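Local coordinates for protein 2''-aminoglycoside nucleotidyltransferase (Klebsiella pneumoniae, PDB 4WQK) that confers resistance to kanamycin, gentamicin, tobramycin and related aminoglycosides by magnesium-dependent transfer of a nucleotide to their 2''-hydroxyl group, at residues A[125-137]-A[149-161]. Residues are numbered along the deposited sequence; the frame is centred on the assembly and turned at random. Where two conformers were deposited one is given.
Sequences SWEAIIWDYFYYA and HIESYRLACTSLG
Tyr133 and Tyr153 form the aromatic centre of this contact between two helices of the C-terminal domain. The edge of the Tyr153 ring points toward the face of Tyr133 in an offset edge-to-face pair, with planes at 64°. CB of Tyr153 adds a CH-pi contact, 4.1 Å from the centroid of the Tyr133 ring. Tyr153 has CG anti to its own N (chi1 178°), which carries the ring across to Phe134. There Tyr153 OH lies in the plane of the Phe134 ring, 3.5 Å from Phe134 CE1. A second CH-pi contact sits at the other end, where Ser159 CB lies 3.7 Å from the centroid of the Trp126 six-membered ring. Arg35 makes a cation-pi contact with the same indole.

Aliphatic packing fills the space between these aromatic groups. Ile130 is a knob in a hole formed by Tyr153, Ala156, Cys157 and Leu160. Ile130 CD1 reaches Leu160 CD2 at 3.6 Å, while Ile130 CG1 meets Ala156 CB. The small Ala156 side chain also touches Trp126 CZ3. Leu160 CD1 lies against the bent Glu127 side chain.

Polar linkage across the pair runs through one water. The water O is hydrogen-bonded to Tyr133 OH at 2.8 Å and to His149 ND1 at 2.7 Å. The His149 ring also meets Tyr136, with CD2 close to Tyr136 OH.

The helices run roughly antiparallel, at 142°, and the axes of these two segments come within 10.0 Å at closest approach. The His149 side chain is about 8 Å from that of the magnesium ligand Asp45, consistent with a place beside the interdomain cleft where kanamycin binds. The union of the helices thus rests mainly on apolar and aromatic packing, with a water as the polar link.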
ATOM      1  N   SER A 125       4.801   5.691  -1.725  1.00 13.40           N
ATOM      2  CA  SER A 125       5.739   6.586  -1.064  1.00 13.45           C
ATOM      3  C   SER A 125       5.517   6.651   0.453  1.00 14.29           C
ATOM      4  O   SER A 125       4.436   6.329   0.958  1.00 14.69           O
ATOM      5  CB  SER A 125       5.604   7.975  -1.648  1.00 17.07           C
ATOM      6  OG  SER A 125       4.317   8.495  -1.273  1.00 15.38           O
ATOM      7  N   TRP A 126       6.564   7.030   1.178  1.00 14.54           N
ATOM      8  CA  TRP A 126       6.396   7.263   2.611  1.00 15.15           C
ATOM      9  C   TRP A 126       5.277   8.256   2.862  1.00 14.93           C
ATOM     10  O   TRP A 126       4.497   8.053   3.815  1.00 15.43           O
ATOM     11  CB  TRP A 126       7.685   7.792   3.260  1.00 15.15           C
ATOM     12  CG  TRP A 126       8.795   6.805   3.418  1.00 16.74           C
ATOM     13  CD1 TRP A 126      10.051   6.899   2.879  1.00 20.36           C
ATOM     14  CD2 TRP A 126       8.792   5.635   4.239  1.00 14.81           C
ATOM     15  NE1 TRP A 126      10.816   5.835   3.301  1.00 21.03           N
ATOM     16  CE2 TRP A 126      10.059   5.046   4.134  1.00 16.05           C
ATOM     17  CE3 TRP A 126       7.837   5.015   5.048  1.00 16.11           C
ATOM     18  CZ2 TRP A 126      10.396   3.862   4.821  1.00 15.95           C
ATOM     19  CZ3 TRP A 126       8.171   3.861   5.722  1.00 17.60           C
ATOM     20  CH2 TRP A 126       9.424   3.270   5.573  1.00 18.05           C
ATOM     21  N   GLU A 127       5.180   9.319   2.067  1.00 15.66           N
ATOM     22  CA  GLU A 127       4.128  10.315   2.326  1.00 14.79           C
ATOM     23  C   GLU A 127       2.739   9.687   2.178  1.00 14.75           C
ATOM     24  O   GLU A 127       1.843   9.990   2.982  1.00 16.48           O
ATOM     25  CB  GLU A 127       4.308  11.500   1.364  1.00 15.46           C
ATOM     26  CG  GLU A 127       5.534  12.321   1.644  1.00 18.51           C
ATOM     27  CD  GLU A 127       6.847  11.770   0.984  1.00 24.53           C
ATOM     28  OE1 GLU A 127       6.965  10.611   0.454  1.00 27.89           O
ATOM     29  OE2 GLU A 127       7.830  12.540   1.007  1.00 30.36           O
ATOM     30  N   ALA A 128       2.547   8.833   1.169  1.00 14.20           N
ATOM     31  CA  ALA A 128       1.273   8.140   1.001  1.00 14.49           C
ATOM     32  C   ALA A 128       0.973   7.181   2.134  1.00 15.32           C
ATOM     33  O   ALA A 128      -0.175   7.077   2.583  1.00 16.73           O
ATOM     34  CB  ALA A 128       1.243   7.386  -0.360  1.00 16.40           C
ATOM     35  N   ILE A 129       2.002   6.466   2.576  1.00 14.68           N
ATOM     36  CA  ILE A 129       1.862   5.528   3.690  1.00 15.25           C
ATOM     37  C   ILE A 129       1.406   6.272   4.943  1.00 15.04           C
ATOM     38  O   ILE A 129       0.432   5.890   5.639  1.00 16.97           O
ATOM     39  CB  ILE A 129       3.191   4.791   3.925  1.00 14.92           C
ATOM     40  CG1 ILE A 129       3.487   3.879   2.743  1.00 16.93           C
ATOM     41  CG2 ILE A 129       3.198   4.015   5.250  1.00 17.62           C
ATOM     42  CD1 ILE A 129       4.934   3.323   2.759  1.00 17.22           C
ATOM     43  N   ILE A 130       2.062   7.386   5.228  1.00 15.15           N
ATOM     44  CA  ILE A 130       1.768   8.151   6.437  1.00 15.88           C
ATOM     45  C   ILE A 130       0.400   8.858   6.316  1.00 15.43           C
ATOM     46  O   ILE A 130      -0.370   8.898   7.283  1.00 16.04           O
ATOM     47  CB  ILE A 130       2.909   9.148   6.689  1.00 17.21           C
ATOM     48  CG1 ILE A 130       4.144   8.358   7.092  1.00 19.12           C
ATOM     49  CG2 ILE A 130       2.538  10.170   7.777  1.00 21.17           C
ATOM     50  CD1 ILE A 130       5.389   9.154   7.083  1.00 25.79           C
ATOM     51  N   TRP A 131       0.072   9.385   5.131  1.00 15.84           N
ATOM     52  CA  TRP A 131      -1.219   9.997   4.890  1.00 14.70           C
ATOM     53  C   TRP A 131      -2.382   9.069   5.283  1.00 16.65           C
ATOM     54  O   TRP A 131      -3.365   9.524   5.860  1.00 17.98           O
ATOM     55  CB  TRP A 131      -1.319  10.360   3.410  1.00 16.02           C
ATOM     56  CG  TRP A 131      -2.422  11.273   2.986  1.00 17.91           C
ATOM     57  CD1 TRP A 131      -3.586  10.915   2.338  1.00 18.76           C
ATOM     58  CD2 TRP A 131      -2.439  12.703   3.081  1.00 16.75           C
ATOM     59  NE1 TRP A 131      -4.316  12.036   2.027  1.00 19.20           N
ATOM     60  CE2 TRP A 131      -3.657  13.150   2.499  1.00 18.00           C
ATOM     61  CE3 TRP A 131      -1.566  13.663   3.624  1.00 17.80           C
ATOM     62  CZ2 TRP A 131      -3.985  14.500   2.418  1.00 19.18           C
ATOM     63  CZ3 TRP A 131      -1.893  14.982   3.553  1.00 17.32           C
ATOM     64  CH2 TRP A 131      -3.099  15.409   2.939  1.00 18.65           C
ATOM     65  N   ASP A 132      -2.271   7.781   4.956  1.00 16.98           N
ATOM     66  CA  ASP A 132      -3.353   6.856   5.312  1.00 19.20           C
ATOM     67  C   ASP A 132      -3.525   6.709   6.801  1.00 19.97           C
ATOM     68  O   ASP A 132      -4.639   6.471   7.289  1.00 21.58           O
ATOM     69  CB  ASP A 132      -3.114   5.475   4.699  1.00 24.02           C
ATOM     70  CG  ASP A 132      -3.998   5.235   3.499  1.00 33.40           C
ATOM     71  OD1 ASP A 132      -4.881   6.085   3.233  1.00 32.20           O
ATOM     72  OD2 ASP A 132      -3.794   4.227   2.799  1.00 43.03           O
ATOM     73  N   TYR A 133      -2.438   6.801   7.573  1.00 19.52           N
ATOM     74  CA  TYR A 133      -2.592   6.796   9.014  1.00 20.42           C
ATOM     75  C   TYR A 133      -3.368   8.015   9.520  1.00 19.69           C
ATOM     76  O   TYR A 133      -4.023   7.956  10.545  1.00 21.97           O
ATOM     77  CB  TYR A 133      -1.247   6.760   9.750  1.00 19.34           C
ATOM     78  CG  TYR A 133      -0.585   5.409   9.725  1.00 18.16           C
ATOM     79  CD1 TYR A 133      -0.941   4.414  10.618  1.00 21.13           C
ATOM     80  CD2 TYR A 133       0.415   5.141   8.802  1.00 21.40           C
ATOM     81  CE1 TYR A 133      -0.307   3.147  10.566  1.00 25.01           C
ATOM     82  CE2 TYR A 133       1.051   3.909   8.749  1.00 25.87           C
ATOM     83  CZ  TYR A 133       0.684   2.926   9.626  1.00 21.79           C
ATOM     84  OH  TYR A 133       1.340   1.715   9.525  1.00 25.54           O
ATOM     85  N   PHE A 134      -3.308   9.129   8.795  1.00 20.76           N
ATOM     86  CA  PHE A 134      -4.066  10.289   9.208  1.00 20.86           C
ATOM     87  C   PHE A 134      -5.573  10.035   9.094  1.00 19.25           C
ATOM     88  O   PHE A 134      -6.347  10.439   9.972  1.00 23.19           O
ATOM     89  CB  PHE A 134      -3.671  11.540   8.399  1.00 20.92           C
ATOM     90  CG  PHE A 134      -2.214  11.934   8.559  1.00 18.01           C
ATOM     91  CD1 PHE A 134      -1.478  11.579   9.692  1.00 23.44           C
ATOM     92  CD2 PHE A 134      -1.604  12.694   7.565  1.00 18.35           C
ATOM     93  CE1 PHE A 134      -0.128  11.972   9.814  1.00 22.53           C
ATOM     94  CE2 PHE A 134      -0.255  13.087   7.691  1.00 19.65           C
ATOM     95  CZ  PHE A 134       0.455  12.740   8.823  1.00 18.66           C
ATOM     96  N   TYR A 135      -5.990   9.344   8.029  1.00 20.03           N
ATOM     97  CA  TYR A 135      -7.408   8.950   7.963  1.00 21.94           C
ATOM     98  C   TYR A 135      -7.786   8.031   9.118  1.00 20.62           C
ATOM     99  O   TYR A 135      -8.870   8.175   9.709  1.00 23.72           O
ATOM    100  CB  TYR A 135      -7.735   8.242   6.657  1.00 22.20           C
ATOM    101  CG  TYR A 135      -7.639   9.068   5.405  1.00 20.12           C
ATOM    102  CD1 TYR A 135      -8.502  10.147   5.188  1.00 21.55           C
ATOM    103  CD2 TYR A 135      -6.711   8.755   4.446  1.00 20.91           C
ATOM    104  CE1 TYR A 135      -8.414  10.890   3.990  1.00 19.58           C
ATOM    105  CE2 TYR A 135      -6.618   9.460   3.271  1.00 21.12           C
ATOM    106  CZ  TYR A 135      -7.450  10.550   3.062  1.00 20.51           C
ATOM    107  OH  TYR A 135      -7.349  11.268   1.865  1.00 23.63           O
ATOM    108  N   TYR A 136      -6.900   7.086   9.423  1.00 20.64           N
ATOM    109  CA  TYR A 136      -7.128   6.149  10.509  1.00 21.72           C
ATOM    110  C   TYR A 136      -7.285   6.901  11.840  1.00 23.12           C
ATOM    111  O   TYR A 136      -8.149   6.549  12.666  1.00 25.54           O
ATOM    112  CB  TYR A 136      -5.974   5.123  10.520  1.00 21.52           C
ATOM    113  CG  TYR A 136      -6.135   4.022  11.544  1.00 27.65           C
ATOM    114  CD1 TYR A 136      -7.359   3.398  11.736  1.00 26.25           C
ATOM    115  CD2 TYR A 136      -5.065   3.612  12.320  1.00 28.58           C
ATOM    116  CE1 TYR A 136      -7.503   2.374  12.666  1.00 29.74           C
ATOM    117  CE2 TYR A 136      -5.201   2.597  13.264  1.00 30.09           C
ATOM    118  CZ  TYR A 136      -6.424   1.987  13.437  1.00 28.78           C
ATOM    119  OH  TYR A 136      -6.584   0.983  14.376  1.00 28.86           O
ATOM    120  N   ALA A 137      -6.502   7.957  12.062  1.00 23.20           N
ATOM    121  CA  ALA A 137      -6.604   8.716  13.311  1.00 25.69           C
ATOM    122  C   ALA A 137      -7.959   9.424  13.452  1.00 26.26           C
ATOM    123  O   ALA A 137      -8.448   9.642  14.567  1.00 30.47           O
ATOM    124  CB  ALA A 137      -5.475   9.727  13.423  1.00 26.57           C
ATOM    125  N   HIS A 149      -0.049  -0.824  15.123  1.00 22.51           N
ATOM    126  CA  HIS A 149      -0.223   0.305  14.214  1.00 23.12           C
ATOM    127  C   HIS A 149       0.532   1.497  14.697  1.00 22.72           C
ATOM    128  O   HIS A 149       1.089   2.269  13.900  1.00 22.29           O
ATOM    129  CB  HIS A 149      -1.684   0.648  14.061  1.00 24.75           C
ATOM    130  CG  HIS A 149      -2.457  -0.419  13.375  1.00 26.25           C
ATOM    131  ND1 HIS A 149      -1.949  -1.126  12.303  1.00 31.96           N
ATOM    132  CD2 HIS A 149      -3.694  -0.914  13.604  1.00 25.50           C
ATOM    133  CE1 HIS A 149      -2.844  -2.005  11.897  1.00 32.05           C
ATOM    134  NE2 HIS A 149      -3.908  -1.904  12.676  1.00 32.67           N
ATOM    135  N   ILE A 150       0.568   1.637  16.010  1.00 23.12           N
ATOM    136  CA  ILE A 150       1.346   2.685  16.620  1.00 25.40           C
ATOM    137  C   ILE A 150       2.813   2.468  16.234  1.00 25.37           C
ATOM    138  O   ILE A 150       3.495   3.403  15.809  1.00 26.24           O
ATOM    139  CB  ILE A 150       1.140   2.672  18.129  1.00 31.77           C
ATOM    140  CG1 ILE A 150      -0.322   2.996  18.451  1.00 38.13           C
ATOM    141  CG2 ILE A 150       1.995   3.733  18.795  1.00 31.08           C
ATOM    142  CD1 ILE A 150      -0.665   4.426  18.197  1.00 43.21           C
ATOM    143  N   GLU A 151       3.286   1.235  16.322  1.00 22.55           N
ATOM    144  CA  GLU A 151       4.688   0.968  16.018  1.00 22.55           C
ATOM    145  C   GLU A 151       5.005   1.167  14.541  1.00 22.13           C
ATOM    146  O   GLU A 151       6.079   1.701  14.212  1.00 22.76           O
ATOM    147  CB  GLU A 151       5.071  -0.450  16.448  1.00 27.58           C
ATOM    148  CG  GLU A 151       5.030  -0.614  17.952  1.00 28.14           C
ATOM    149  CD  GLU A 151       5.388  -2.017  18.426  1.00 41.03           C
ATOM    150  OE1 GLU A 151       5.346  -2.963  17.603  1.00 43.36           O
ATOM    151  OE2 GLU A 151       5.707  -2.170  19.630  1.00 47.94           O
ATOM    152  N   SER A 152       4.118   0.733  13.647  1.00 19.64           N
ATOM    153  CA  SER A 152       4.391   0.866  12.217  0.52 21.45           C
ATOM    154  C   SER A 152       4.373   2.350  11.835  1.00 18.75           C
ATOM    155  O   SER A 152       5.219   2.811  11.051  1.00 18.84           O
ATOM    156  CB  SER A 152       3.386   0.065  11.373  0.52 23.34           C
ATOM    157  OG  SER A 152       3.737  -1.312  11.274  0.52 28.83           O
ATOM    158  N   TYR A 153       3.433   3.112  12.412  1.00 19.55           N
ATOM    159  CA  TYR A 153       3.400   4.558  12.189  1.00 18.33           C
ATOM    160  C   TYR A 153       4.689   5.231  12.608  1.00 17.65           C
ATOM    161  O   TYR A 153       5.258   6.014  11.828  1.00 18.71           O
ATOM    162  CB  TYR A 153       2.231   5.195  12.943  1.00 20.32           C
ATOM    163  CG  TYR A 153       2.130   6.704  12.819  1.00 19.58           C
ATOM    164  CD1 TYR A 153       1.706   7.296  11.632  1.00 24.01           C
ATOM    165  CD2 TYR A 153       2.486   7.539  13.868  1.00 24.32           C
ATOM    166  CE1 TYR A 153       1.605   8.674  11.497  1.00 24.70           C
ATOM    167  CE2 TYR A 153       2.396   8.936  13.730  1.00 25.48           C
ATOM    168  CZ  TYR A 153       1.939   9.485  12.559  1.00 27.23           C
ATOM    169  OH  TYR A 153       1.847  10.863  12.434  1.00 30.24           O
ATOM    170  N   ARG A 154       5.164   4.945  13.825  1.00 23.06           N
ATOM    171  CA  ARG A 154       6.368   5.621  14.285  1.00 24.64           C
ATOM    172  C   ARG A 154       7.568   5.217  13.446  1.00 20.96           C
ATOM    173  O   ARG A 154       8.414   6.053  13.194  1.00 21.45           O
ATOM    174  CB  ARG A 154       6.653   5.375  15.762  1.00 30.11           C
ATOM    175  CG  ARG A 154       5.783   6.199  16.678  1.00 34.84           C
ATOM    176  CD  ARG A 154       6.276   5.950  18.099  1.00 46.04           C
ATOM    177  NE  ARG A 154       5.166   6.128  19.062  1.00 57.91           N
ATOM    178  CZ  ARG A 154       4.944   7.169  19.869  1.00 66.05           C
ATOM    179  NH1 ARG A 154       5.783   8.173  19.936  1.00 68.87           N
ATOM    180  NH2 ARG A 154       3.884   7.169  20.649  1.00 67.75           N
ATOM    181  N   LEU A 155       7.604   3.982  12.966  1.00 21.23           N
ATOM    182  CA  LEU A 155       8.673   3.561  12.058  1.00 19.28           C
ATOM    183  C   LEU A 155       8.664   4.332  10.734  1.00 16.72           C
ATOM    184  O   LEU A 155       9.711   4.802  10.274  1.00 19.64           O
ATOM    185  CB  LEU A 155       8.538   2.081  11.808  1.00 23.08           C
ATOM    186  CG  LEU A 155       9.594   1.386  10.995  1.00 25.15           C
ATOM    187  CD1 LEU A 155      10.992   1.842  11.468  1.00 24.84           C
ATOM    188  CD2 LEU A 155       9.383  -0.105  11.234  1.00 25.70           C
ATOM    189  N   ALA A 156       7.509   4.486  10.111  1.00 15.83           N
ATOM    190  CA  ALA A 156       7.368   5.314   8.917  1.00 17.35           C
ATOM    191  C   ALA A 156       7.772   6.766   9.215  1.00 15.76           C
ATOM    192  O   ALA A 156       8.487   7.393   8.432  1.00 16.06           O
ATOM    193  CB  ALA A 156       5.942   5.235   8.408  1.00 17.75           C
ATOM    194  N   CYS A 157       7.375   7.274  10.366  1.00 18.78           N
ATOM    195  CA  CYS A 157       7.763   8.649  10.656  0.57 18.35           C
ATOM    196  C   CYS A 157       9.252   8.809  10.923  1.00 16.72           C
ATOM    197  O   CYS A 157       9.826   9.827  10.515  1.00 18.02           O
ATOM    198  CB  CYS A 157       7.003   9.203  11.843  0.57 21.30           C
ATOM    199  SG  CYS A 157       5.190   9.325  11.633  0.57 19.54           S
ATOM    200  N   THR A 158       9.906   7.832  11.559  1.00 17.07           N
ATOM    201  CA  THR A 158      11.353   7.894  11.728  1.00 17.41           C
ATOM    202  C   THR A 158      12.038   7.890  10.344  1.00 16.40           C
ATOM    203  O   THR A 158      13.047   8.591  10.135  1.00 17.34           O
ATOM    204  CB  THR A 158      11.845   6.723  12.553  1.00 19.87           C
ATOM    205  OG1 THR A 158      11.278   6.822  13.861  1.00 22.72           O
ATOM    206  CG2 THR A 158      13.343   6.724  12.705  1.00 20.31           C
ATOM    207  N   SER A 159      11.477   7.124   9.412  1.00 15.31           N
ATOM    208  CA  SER A 159      12.112   6.982   8.100  1.00 15.01           C
ATOM    209  C   SER A 159      11.947   8.253   7.257  1.00 16.36           C
ATOM    210  O   SER A 159      12.883   8.646   6.545  1.00 20.71           O
ATOM    211  CB  SER A 159      11.525   5.771   7.373  1.00 17.50           C
ATOM    212  OG  SER A 159      11.727   4.557   8.111  1.00 16.97           O
ATOM    213  N   LEU A 160      10.786   8.890   7.312  1.00 15.76           N
ATOM    214  CA  LEU A 160      10.553  10.125   6.546  1.00 18.49           C
ATOM    215  C   LEU A 160      11.167  11.335   7.251  1.00 17.74           C
ATOM    216  O   LEU A 160      11.707  12.245   6.609  1.00 21.14           O
ATOM    217  CB  LEU A 160       9.051  10.337   6.341  1.00 19.40           C
ATOM    218  CG  LEU A 160       8.776  11.534   5.401  1.00 18.55           C
ATOM    219  CD1 LEU A 160       9.318  11.306   4.002  1.00 20.82           C
ATOM    220  CD2 LEU A 160       7.252  11.731   5.416  1.00 20.74           C
ATOM    221  N   GLY A 161      11.071  11.323   8.583  1.00 16.94           N
ATOM    222  CA  GLY A 161      11.623  12.361   9.417  1.00 16.52           C
ATOM    223  C   GLY A 161      10.533  13.239  10.024  1.00 18.69           C
ATOM    224  O   GLY A 161       9.529  13.578   9.399  1.00 18.20           O
TER
HETATM  225  O   HOH W   1       0.059  -0.564  10.530  1.00 38.14           O